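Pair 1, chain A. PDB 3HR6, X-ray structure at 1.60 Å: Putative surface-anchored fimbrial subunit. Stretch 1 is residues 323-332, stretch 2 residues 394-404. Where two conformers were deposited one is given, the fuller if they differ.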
# COMPACT_ATOMS: atom_id res chain seq x y z
N ASP A 323 -41.80 -11.76 25.49
CA ASP A 323 -41.42 -12.22 26.84
C ASP A 323 -40.42 -13.37 26.89
O ASP A 323 -40.32 -14.05 27.93
CB ASP A 323 -42.66 -12.49 27.69
CG ASP A 323 -43.42 -13.77 27.29
OD1 ASP A 323 -43.21 -14.30 26.18
OD2 ASP A 323 -44.26 -14.24 28.09
N ARG A 324 -39.66 -13.58 25.81
CA ARG A 324 -38.70 -14.68 25.76
C ARG A 324 -37.42 -14.25 25.10
O ARG A 324 -37.43 -13.80 23.95
CB ARG A 324 -39.28 -15.87 25.02
CG ARG A 324 -40.53 -16.43 25.66
CD ARG A 324 -41.07 -17.66 24.96
NE ARG A 324 -41.63 -17.35 23.64
CZ ARG A 324 -42.52 -18.09 22.98
NH1 ARG A 324 -42.99 -19.22 23.48
NH2 ARG A 324 -42.94 -17.72 21.78
N THR A 325 -36.31 -14.36 25.84
CA THR A 325 -35.01 -14.09 25.26
C THR A 325 -33.97 -15.03 25.85
O THR A 325 -34.14 -15.59 26.94
CB THR A 325 -34.61 -12.60 25.40
OG1 THR A 325 -33.40 -12.37 24.70
CG2 THR A 325 -34.43 -12.20 26.85
N ALA A 326 -32.91 -15.27 25.07
CA ALA A 326 -31.80 -16.07 25.51
C ALA A 326 -30.53 -15.26 25.30
O ALA A 326 -30.51 -14.33 24.47
CB ALA A 326 -31.73 -17.40 24.76
N THR A 327 -29.49 -15.62 26.04
CA THR A 327 -28.20 -14.96 26.01
C THR A 327 -27.13 -16.02 25.70
O THR A 327 -27.17 -17.14 26.21
CB THR A 327 -27.91 -14.25 27.35
OG1 THR A 327 -28.95 -13.30 27.65
CG2 THR A 327 -26.50 -13.59 27.37
N PHE A 328 -26.19 -15.65 24.82
CA PHE A 328 -25.09 -16.51 24.40
C PHE A 328 -23.78 -15.77 24.52
O PHE A 328 -23.72 -14.51 24.44
CB PHE A 328 -25.25 -16.97 22.94
CG PHE A 328 -26.50 -17.75 22.71
CD1 PHE A 328 -26.49 -19.16 22.75
CD2 PHE A 328 -27.70 -17.10 22.49
CE1 PHE A 328 -27.64 -19.88 22.57
CE2 PHE A 328 -28.87 -17.82 22.31
CZ PHE A 328 -28.85 -19.22 22.33
N GLN A 329 -22.76 -16.55 24.81
CA GLN A 329 -21.40 -16.10 24.67
C GLN A 329 -20.69 -16.95 23.62
O GLN A 329 -20.98 -18.15 23.40
CB GLN A 329 -20.68 -16.08 26.01
CG GLN A 329 -21.32 -15.17 27.00
CD GLN A 329 -20.48 -15.04 28.25
OE1 GLN A 329 -20.32 -16.01 28.99
NE2 GLN A 329 -20.01 -13.83 28.53
N LEU A 330 -19.77 -16.29 22.93
CA LEU A 330 -18.97 -16.95 21.89
C LEU A 330 -17.64 -17.41 22.48
O LEU A 330 -16.99 -16.69 23.22
CB LEU A 330 -18.78 -16.01 20.70
CG LEU A 330 -18.04 -16.58 19.47
CD1 LEU A 330 -18.87 -17.67 18.80
CD2 LEU A 330 -17.71 -15.43 18.49
N HIS A 331 -17.25 -18.63 22.13
CA HIS A 331 -16.12 -19.32 22.70
C HIS A 331 -15.42 -20.09 21.61
O HIS A 331 -15.88 -20.15 20.48
CB HIS A 331 -16.59 -20.32 23.75
CG HIS A 331 -16.89 -19.70 25.08
ND1 HIS A 331 -15.91 -19.34 25.97
CD2 HIS A 331 -18.07 -19.42 25.69
CE1 HIS A 331 -16.46 -18.87 27.08
NE2 HIS A 331 -17.78 -18.90 26.93
N ARG A 332 -14.29 -20.68 21.96
CA ARG A 332 -13.57 -21.63 21.16
C ARG A 332 -13.67 -23.00 21.84
O ARG A 332 -13.68 -23.09 23.07
CB ARG A 332 -12.09 -21.26 21.03
CG ARG A 332 -11.85 -19.93 20.32
CD ARG A 332 -12.14 -20.05 18.85
NE ARG A 332 -11.25 -20.96 18.16
CZ ARG A 332 -11.25 -21.24 16.85
NH1 ARG A 332 -12.14 -20.65 16.05
NH2 ARG A 332 -10.36 -22.12 16.37
N LEU A 394 -20.99 -21.65 20.69
CA LEU A 394 -21.80 -20.75 21.48
C LEU A 394 -22.23 -21.45 22.76
O LEU A 394 -22.61 -22.62 22.74
CB LEU A 394 -23.04 -20.38 20.69
CG LEU A 394 -22.84 -19.49 19.46
CD1 LEU A 394 -24.14 -19.56 18.53
CD2 LEU A 394 -22.49 -18.06 19.87
N VAL A 395 -22.18 -20.71 23.86
CA VAL A 395 -22.69 -21.21 25.14
C VAL A 395 -23.88 -20.36 25.52
O VAL A 395 -23.80 -19.12 25.61
CB VAL A 395 -21.62 -21.13 26.25
CG1 VAL A 395 -22.26 -21.40 27.65
CG2 VAL A 395 -20.47 -22.08 25.98
N GLU A 396 -25.01 -21.02 25.76
CA GLU A 396 -26.20 -20.35 26.22
C GLU A 396 -26.11 -20.10 27.72
O GLU A 396 -26.09 -21.06 28.50
CB GLU A 396 -27.45 -21.16 25.92
CG GLU A 396 -28.71 -20.37 26.20
CD GLU A 396 -29.95 -21.08 25.78
OE1 GLU A 396 -30.17 -22.24 26.19
OE2 GLU A 396 -30.73 -20.44 25.08
N THR A 397 -26.05 -18.84 28.12
CA THR A 397 -25.89 -18.48 29.54
C THR A 397 -27.20 -18.12 30.24
O THR A 397 -27.26 -18.12 31.46
CB THR A 397 -24.91 -17.32 29.73
OG1 THR A 397 -25.40 -16.16 29.05
CG2 THR A 397 -23.49 -17.68 29.28
N ALA A 398 -28.24 -17.81 29.47
CA ALA A 398 -29.55 -17.53 30.01
C ALA A 398 -30.59 -17.88 28.96
O ALA A 398 -30.30 -17.91 27.75
CB ALA A 398 -29.65 -16.08 30.45
N THR A 399 -31.78 -18.20 29.44
CA THR A 399 -32.89 -18.47 28.57
C THR A 399 -34.18 -17.92 29.18
O THR A 399 -34.14 -17.13 30.11
CB THR A 399 -32.94 -19.96 28.30
OG1 THR A 399 -33.86 -20.23 27.23
CG2 THR A 399 -33.32 -20.73 29.58
N ALA A 400 -35.32 -18.28 28.60
CA ALA A 400 -36.60 -17.74 29.02
C ALA A 400 -37.11 -18.50 30.24
O ALA A 400 -36.65 -19.59 30.53
CB ALA A 400 -37.58 -17.81 27.89
N SER A 401 -38.07 -17.89 30.95
CA SER A 401 -38.75 -18.54 32.10
C SER A 401 -39.28 -19.91 31.74
O SER A 401 -40.08 -20.04 30.81
CB SER A 401 -39.95 -17.69 32.56
OG SER A 401 -39.51 -16.65 33.40
N GLY A 402 -38.88 -20.93 32.50
CA GLY A 402 -39.43 -22.27 32.31
C GLY A 402 -38.85 -23.11 31.19
O GLY A 402 -39.33 -24.22 30.93
N TYR A 403 -37.80 -22.59 30.55
CA TYR A 403 -37.05 -23.30 29.53
C TYR A 403 -35.76 -23.87 30.13
O TYR A 403 -35.28 -23.36 31.14
CB TYR A 403 -36.72 -22.36 28.34
CG TYR A 403 -37.94 -22.17 27.48
CD1 TYR A 403 -38.17 -22.99 26.39
CD2 TYR A 403 -38.89 -21.24 27.81
CE1 TYR A 403 -39.35 -22.86 25.63
CE2 TYR A 403 -40.05 -21.10 27.06
CZ TYR A 403 -40.28 -21.92 25.98
OH TYR A 403 -41.44 -21.75 25.22
N GLU A 404 -35.24 -24.91 29.48
CA GLU A 404 -34.00 -25.59 29.88
C GLU A 404 -32.82 -25.02 29.11
O GLU A 404 -32.84 -24.94 27.88
CB GLU A 404 -34.05 -27.09 29.57
CG GLU A 404 -35.29 -27.84 30.01
CD GLU A 404 -35.39 -28.00 31.51
OE1 GLU A 404 -34.38 -27.76 32.21
OE2 GLU A 404 -36.48 -28.38 31.98
O HOH W 1 -38.59 -15.03 30.48
O HOH W 2 -43.38 -20.55 26.05

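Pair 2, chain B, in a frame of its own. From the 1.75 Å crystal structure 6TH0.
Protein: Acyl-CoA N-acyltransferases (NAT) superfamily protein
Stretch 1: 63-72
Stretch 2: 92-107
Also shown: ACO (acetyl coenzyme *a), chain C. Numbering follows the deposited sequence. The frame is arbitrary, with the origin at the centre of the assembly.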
# COMPACT_ATOMS: atom_id res chain seq x y z
N LEU B 63 6.79 13.94 -5.81
CA LEU B 63 6.06 13.29 -4.74
C LEU B 63 6.89 13.23 -3.46
O LEU B 63 8.12 13.09 -3.49
CB LEU B 63 5.62 11.88 -5.15
CG LEU B 63 6.68 10.80 -5.45
CD1 LEU B 63 7.10 10.10 -4.18
CD2 LEU B 63 6.13 9.79 -6.46
N ILE B 64 6.21 13.36 -2.32
CA ILE B 64 6.84 13.19 -1.01
C ILE B 64 6.20 12.06 -0.22
O ILE B 64 6.56 11.82 0.94
CB ILE B 64 6.83 14.52 -0.23
CG1 ILE B 64 5.44 15.16 -0.23
CG2 ILE B 64 7.82 15.49 -0.86
CD1 ILE B 64 4.45 14.50 0.70
N GLY B 65 5.28 11.33 -0.84
CA GLY B 65 4.68 10.17 -0.22
C GLY B 65 4.07 9.33 -1.32
O GLY B 65 3.82 9.82 -2.42
N PHE B 66 3.86 8.05 -1.02
CA PHE B 66 3.34 7.16 -2.05
C PHE B 66 2.64 5.99 -1.37
O PHE B 66 2.95 5.64 -0.23
CB PHE B 66 4.47 6.64 -2.95
CG PHE B 66 5.50 5.88 -2.21
CD1 PHE B 66 5.34 4.53 -1.96
CD2 PHE B 66 6.60 6.54 -1.67
CE1 PHE B 66 6.28 3.83 -1.21
CE2 PHE B 66 7.54 5.84 -0.94
CZ PHE B 66 7.40 4.49 -0.72
N VAL B 67 1.69 5.38 -2.08
CA VAL B 67 1.17 4.07 -1.72
C VAL B 67 0.91 3.32 -3.02
O VAL B 67 0.46 3.93 -4.00
CB VAL B 67 -0.11 4.15 -0.87
CG1 VAL B 67 -1.22 4.83 -1.66
CG2 VAL B 67 -0.53 2.77 -0.39
N THR B 68 1.33 2.06 -3.10
CA THR B 68 1.06 1.20 -4.26
C THR B 68 0.26 -0.03 -3.83
O THR B 68 0.41 -0.53 -2.71
CB THR B 68 2.34 0.76 -4.94
OG1 THR B 68 3.12 -0.01 -4.02
CG2 THR B 68 3.15 1.98 -5.39
N ALA B 69 -0.61 -0.50 -4.73
CA ALA B 69 -1.48 -1.62 -4.41
C ALA B 69 -1.80 -2.39 -5.69
O ALA B 69 -1.81 -1.84 -6.79
CB ALA B 69 -2.79 -1.16 -3.74
N LYS B 70 -2.14 -3.67 -5.54
CA LYS B 70 -2.54 -4.44 -6.70
C LYS B 70 -3.83 -5.17 -6.40
O LYS B 70 -4.20 -5.38 -5.25
CB LYS B 70 -1.46 -5.45 -7.14
CG LYS B 70 -1.21 -6.57 -6.14
CD LYS B 70 -0.33 -7.64 -6.77
CE LYS B 70 -0.00 -8.77 -5.80
NZ LYS B 70 0.86 -9.80 -6.44
N ILE B 71 -4.49 -5.56 -7.47
CA ILE B 71 -5.78 -6.20 -7.38
C ILE B 71 -5.57 -7.71 -7.40
O ILE B 71 -4.79 -8.23 -8.20
CB ILE B 71 -6.68 -5.72 -8.53
CG1 ILE B 71 -6.73 -4.19 -8.51
CG2 ILE B 71 -8.07 -6.29 -8.37
CD1 ILE B 71 -7.39 -3.61 -7.27
N VAL B 72 -6.30 -8.41 -6.52
CA VAL B 72 -6.14 -9.84 -6.28
C VAL B 72 -7.51 -10.49 -6.33
O VAL B 72 -8.45 -10.01 -5.68
CB VAL B 72 -5.50 -10.07 -4.89
CG1 VAL B 72 -5.22 -11.54 -4.66
CG2 VAL B 72 -4.21 -9.25 -4.75
N GLY B 92 -15.36 -12.10 -6.36
CA GLY B 92 -14.90 -10.84 -5.81
C GLY B 92 -13.39 -10.71 -5.80
O GLY B 92 -12.63 -11.62 -6.14
N THR B 93 -12.95 -9.50 -5.45
CA THR B 93 -11.54 -9.14 -5.42
C THR B 93 -11.15 -8.54 -4.08
O THR B 93 -11.98 -8.28 -3.21
CB THR B 93 -11.21 -8.12 -6.52
OG1 THR B 93 -12.13 -7.02 -6.41
CG2 THR B 93 -11.31 -8.77 -7.93
N LEU B 94 -9.86 -8.32 -3.96
CA LEU B 94 -9.24 -7.68 -2.81
C LEU B 94 -8.19 -6.72 -3.34
O LEU B 94 -7.66 -6.91 -4.43
CB LEU B 94 -8.58 -8.71 -1.89
CG LEU B 94 -9.51 -9.64 -1.14
CD1 LEU B 94 -8.75 -10.84 -0.62
CD2 LEU B 94 -10.16 -8.87 0.01
N VAL B 95 -7.94 -5.65 -2.58
CA VAL B 95 -6.83 -4.75 -2.84
C VAL B 95 -5.71 -5.09 -1.87
O VAL B 95 -5.95 -5.17 -0.66
CB VAL B 95 -7.25 -3.27 -2.72
CG1 VAL B 95 -6.07 -2.35 -2.98
CG2 VAL B 95 -8.39 -2.98 -3.71
N TYR B 96 -4.51 -5.31 -2.39
CA TYR B 96 -3.33 -5.65 -1.60
C TYR B 96 -2.35 -4.47 -1.62
O TYR B 96 -1.78 -4.16 -2.67
CB TYR B 96 -2.65 -6.91 -2.16
CG TYR B 96 -1.44 -7.38 -1.38
CD1 TYR B 96 -1.58 -8.04 -0.16
CD2 TYR B 96 -0.15 -7.18 -1.88
CE1 TYR B 96 -0.48 -8.47 0.56
CE2 TYR B 96 0.96 -7.60 -1.16
CZ TYR B 96 0.80 -8.24 0.05
OH TYR B 96 1.91 -8.66 0.74
N ILE B 97 -2.12 -3.85 -0.47
CA ILE B 97 -1.14 -2.77 -0.43
C ILE B 97 0.25 -3.38 -0.48
O ILE B 97 0.58 -4.28 0.30
CB ILE B 97 -1.31 -1.91 0.83
CG1 ILE B 97 -2.59 -1.07 0.74
CG2 ILE B 97 -0.05 -1.01 1.03
CD1 ILE B 97 -3.02 -0.47 2.06
N LEU B 98 1.04 -2.92 -1.45
CA LEU B 98 2.40 -3.38 -1.68
C LEU B 98 3.40 -2.51 -0.91
O LEU B 98 4.18 -3.01 -0.10
CB LEU B 98 2.73 -3.32 -3.16
CG LEU B 98 1.90 -4.24 -4.08
CD1 LEU B 98 1.90 -3.69 -5.49
CD2 LEU B 98 2.56 -5.60 -4.08
N THR B 99 3.39 -1.21 -1.18
CA THR B 99 4.35 -0.32 -0.54
C THR B 99 3.66 0.95 -0.06
O THR B 99 2.60 1.34 -0.55
CB THR B 99 5.50 0.05 -1.49
OG1 THR B 99 5.02 0.94 -2.51
CG2 THR B 99 6.13 -1.18 -2.12
N LEU B 100 4.29 1.59 0.93
CA LEU B 100 3.77 2.82 1.52
C LEU B 100 4.97 3.52 2.12
O LEU B 100 5.78 2.85 2.76
CB LEU B 100 2.72 2.52 2.59
CG LEU B 100 2.34 3.65 3.53
CD1 LEU B 100 1.44 4.64 2.81
CD2 LEU B 100 1.64 3.09 4.77
N GLY B 101 5.11 4.82 1.89
CA GLY B 101 6.21 5.57 2.47
C GLY B 101 5.95 7.06 2.42
O GLY B 101 5.26 7.55 1.52
N VAL B 102 6.54 7.78 3.37
CA VAL B 102 6.50 9.24 3.42
C VAL B 102 7.93 9.71 3.68
O VAL B 102 8.65 9.09 4.46
CB VAL B 102 5.53 9.74 4.52
CG1 VAL B 102 5.55 11.25 4.61
CG2 VAL B 102 4.07 9.23 4.27
N VAL B 103 8.38 10.76 2.98
CA VAL B 103 9.75 11.20 3.20
C VAL B 103 9.89 11.69 4.65
O VAL B 103 8.99 12.30 5.22
CB VAL B 103 10.25 12.27 2.22
CG1 VAL B 103 10.08 11.83 0.73
CG2 VAL B 103 9.62 13.61 2.48
N GLU B 104 11.08 11.45 5.21
CA GLU B 104 11.30 11.62 6.64
C GLU B 104 10.82 12.99 7.14
O GLU B 104 10.13 13.08 8.16
CB GLU B 104 12.79 11.38 6.91
CG GLU B 104 13.12 10.81 8.27
CD GLU B 104 14.49 10.13 8.31
OE1 GLU B 104 15.12 9.95 7.24
OE2 GLU B 104 14.91 9.72 9.41
N THR B 105 11.14 14.06 6.42
CA THR B 105 10.77 15.39 6.92
C THR B 105 9.28 15.69 6.81
O THR B 105 8.85 16.74 7.30
CB THR B 105 11.58 16.46 6.19
OG1 THR B 105 11.41 16.31 4.77
CG2 THR B 105 13.05 16.34 6.54
N TYR B 106 8.48 14.83 6.19
CA TYR B 106 7.04 15.03 6.11
C TYR B 106 6.26 14.10 7.03
O TYR B 106 5.02 14.07 6.97
CB TYR B 106 6.54 14.85 4.66
CG TYR B 106 6.77 16.07 3.78
CD1 TYR B 106 7.98 16.28 3.15
CD2 TYR B 106 5.75 16.99 3.59
CE1 TYR B 106 8.19 17.39 2.35
CE2 TYR B 106 5.95 18.11 2.79
CZ TYR B 106 7.17 18.30 2.18
OH TYR B 106 7.38 19.40 1.38
N ARG B 107 6.94 13.34 7.88
CA ARG B 107 6.27 12.34 8.69
C ARG B 107 5.56 12.95 9.90
O ARG B 107 5.84 14.08 10.31
CB ARG B 107 7.27 11.27 9.13
CG ARG B 107 7.68 10.41 7.96
CD ARG B 107 8.70 9.37 8.34
NE ARG B 107 9.25 8.77 7.15
CZ ARG B 107 10.28 7.93 7.14
NH1 ARG B 107 10.87 7.58 8.27
NH2 ARG B 107 10.72 7.44 5.98
N1A ACO C . 0.57 16.07 15.09
C2A ACO C . 1.36 15.16 15.75
N3A ACO C . 1.54 13.84 15.56
C4A ACO C . 0.76 13.36 14.51
C5A ACO C . -0.12 14.18 13.74
C6A ACO C . -0.18 15.55 14.07
N6A ACO C . -1.00 16.38 13.36
N7A ACO C . -0.78 13.43 12.75
C8A ACO C . -0.30 12.18 12.93
N9A ACO C . 0.62 12.08 13.98
C1B ACO C . 1.31 10.89 14.45
C2B ACO C . 0.42 9.57 14.43
O2B ACO C . -0.37 9.52 15.54
C3B ACO C . 1.68 8.59 14.56
O3B ACO C . 2.09 8.73 15.83
P3B ACO C . 2.84 7.20 16.53
O7A ACO C . 4.12 7.29 15.74
O8A ACO C . 2.92 7.49 18.02
O9A ACO C . 1.84 6.18 16.04
C4B ACO C . 2.69 9.22 13.54
O4B ACO C . 2.47 10.67 13.59
C5B ACO C . 2.52 8.64 12.13
O5B ACO C . 1.21 8.74 11.68
P1A ACO C . 1.22 9.34 10.14
O1A ACO C . 1.81 10.69 10.14
O2A ACO C . -0.14 9.07 9.56
O3A ACO C . 2.25 8.41 9.16
P2A ACO C . 3.50 9.17 8.55
O4A ACO C . 3.13 10.06 7.41
O5A ACO C . 4.50 9.64 9.57
O6A ACO C . 4.35 7.91 7.72
CBP ACO C . 5.18 5.65 7.65
CCP ACO C . 4.25 6.71 8.39
CDP ACO C . 4.57 5.39 6.30
CEP ACO C . 5.27 4.36 8.46
CAP ACO C . 6.56 6.35 7.53
OAP ACO C . 7.22 6.41 8.80
C9P ACO C . 7.53 5.67 6.57
O9P ACO C . 7.62 6.04 5.42
N8P ACO C . 8.36 4.68 7.06
C7P ACO C . 9.34 3.97 6.17
C6P ACO C . 8.63 3.15 5.14
C5P ACO C . 7.87 2.10 5.86
O5P ACO C . 8.26 1.53 6.88
N4P ACO C . 6.64 1.76 5.34
C3P ACO C . 5.90 0.74 6.07
C2P ACO C . 5.04 -0.02 5.13
S1P ACO C . 4.14 -1.32 6.12
C ACO C . 5.38 -2.60 5.95
O ACO C . 6.10 -2.93 6.86
CH3 ACO C . 5.53 -3.19 4.65

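Pair 1, from a putative surface-anchored fimbrial subunit, and pair 2, from an acyl-CoA N-acyltransferase superfamily protein, share two antiparallel strands interrupted by the same irregularity; the N, CA and C atoms of 14 central residues superpose with an RMSD of 0.5 Å. The strand axes run at 146° in pair 1 and 148° in pair 2. In pair 1 the register slips by one residue between Thr A327 and Phe A328, a beta bulge that places Thr A397 as the extra residue between Glu A396 and Ala A398. Its counterpart, Leu B98, sits likewise between Ile B97 and Thr B99. At both sites one carbonyl serves the two successive amides: Thr A397 N to Thr A327 O is 2.8 Å, with a weak bond from Ala A398 N to Thr A327 O at 3.5 Å; Leu B98 N to Thr B68 O is 2.8 Å, with a weak bond from Thr B99 N to Thr B68 O at 3.4 Å. The extra residue has a negative psi in each case (-17° at Thr A397, -58° at Leu B98).

Beyond the bulge the ladders also match. Gln A329 and Val A395 exchange two backbone bonds, N to O in each direction, both 2.9 Å; the equivalent Lys B70 and Tyr B96 do the same, again both 2.9 Å. On the other side, Thr A327 N donates to Ala A398 O (3.0 Å) as Thr B68 N donates to Thr B99 O (2.9 Å).

Side chains then diverge. The threonine is common to both pairs, but takes rotamer m at Thr A327 and p at Thr B68. Thr B68 OG1 lies 2.6 Å from Thr B99 OG1, a hydroxyl-hydroxyl hydrogen bond; the matching Ala A398 has no hydroxyl, and its CB meets Thr A327 CB at 4.0 Å. On the opposite face, the large Phe A328 corresponds to the small Ala B69. The phenyl ring takes Glu A396 CG off-centre, 4.3 Å from its centroid, and Phe A328 CD1 reaches Leu A394 CB at 4.2 Å. At the matching site Ala B69 CB meets Val B95 CG1 at 3.6 Å, while Ile B97 CG1 stays 4.5 Å from Ala B69 CB; Ile B97, the counterpart of Glu A396, presents a hydrocarbon chain in place of an acid.

Nearer the other end, Thr A325 matches Phe B66, and Ala A400 matches Gly B101. The ring of Phe B66 lies over its strand partner, with Gly B101 CA 3.9 Å from the ring centroid; a CB on this glycine would come within 2.6 Å of Phe B66 CZ. In pair 1, Thr A325 points away, and Ala A400 CB packs instead against Arg A324 CB at 3.9 Å. Pair 2 remains laddered here, Phe B66 N to Gly B101 O being 2.9 Å and Gly B101 N to Phe B66 O 3.1 Å, whereas Thr A325 O and Ala A400 N, 3.4 Å apart, are too poorly angled to bond, and a type II turn starts at Ala A400.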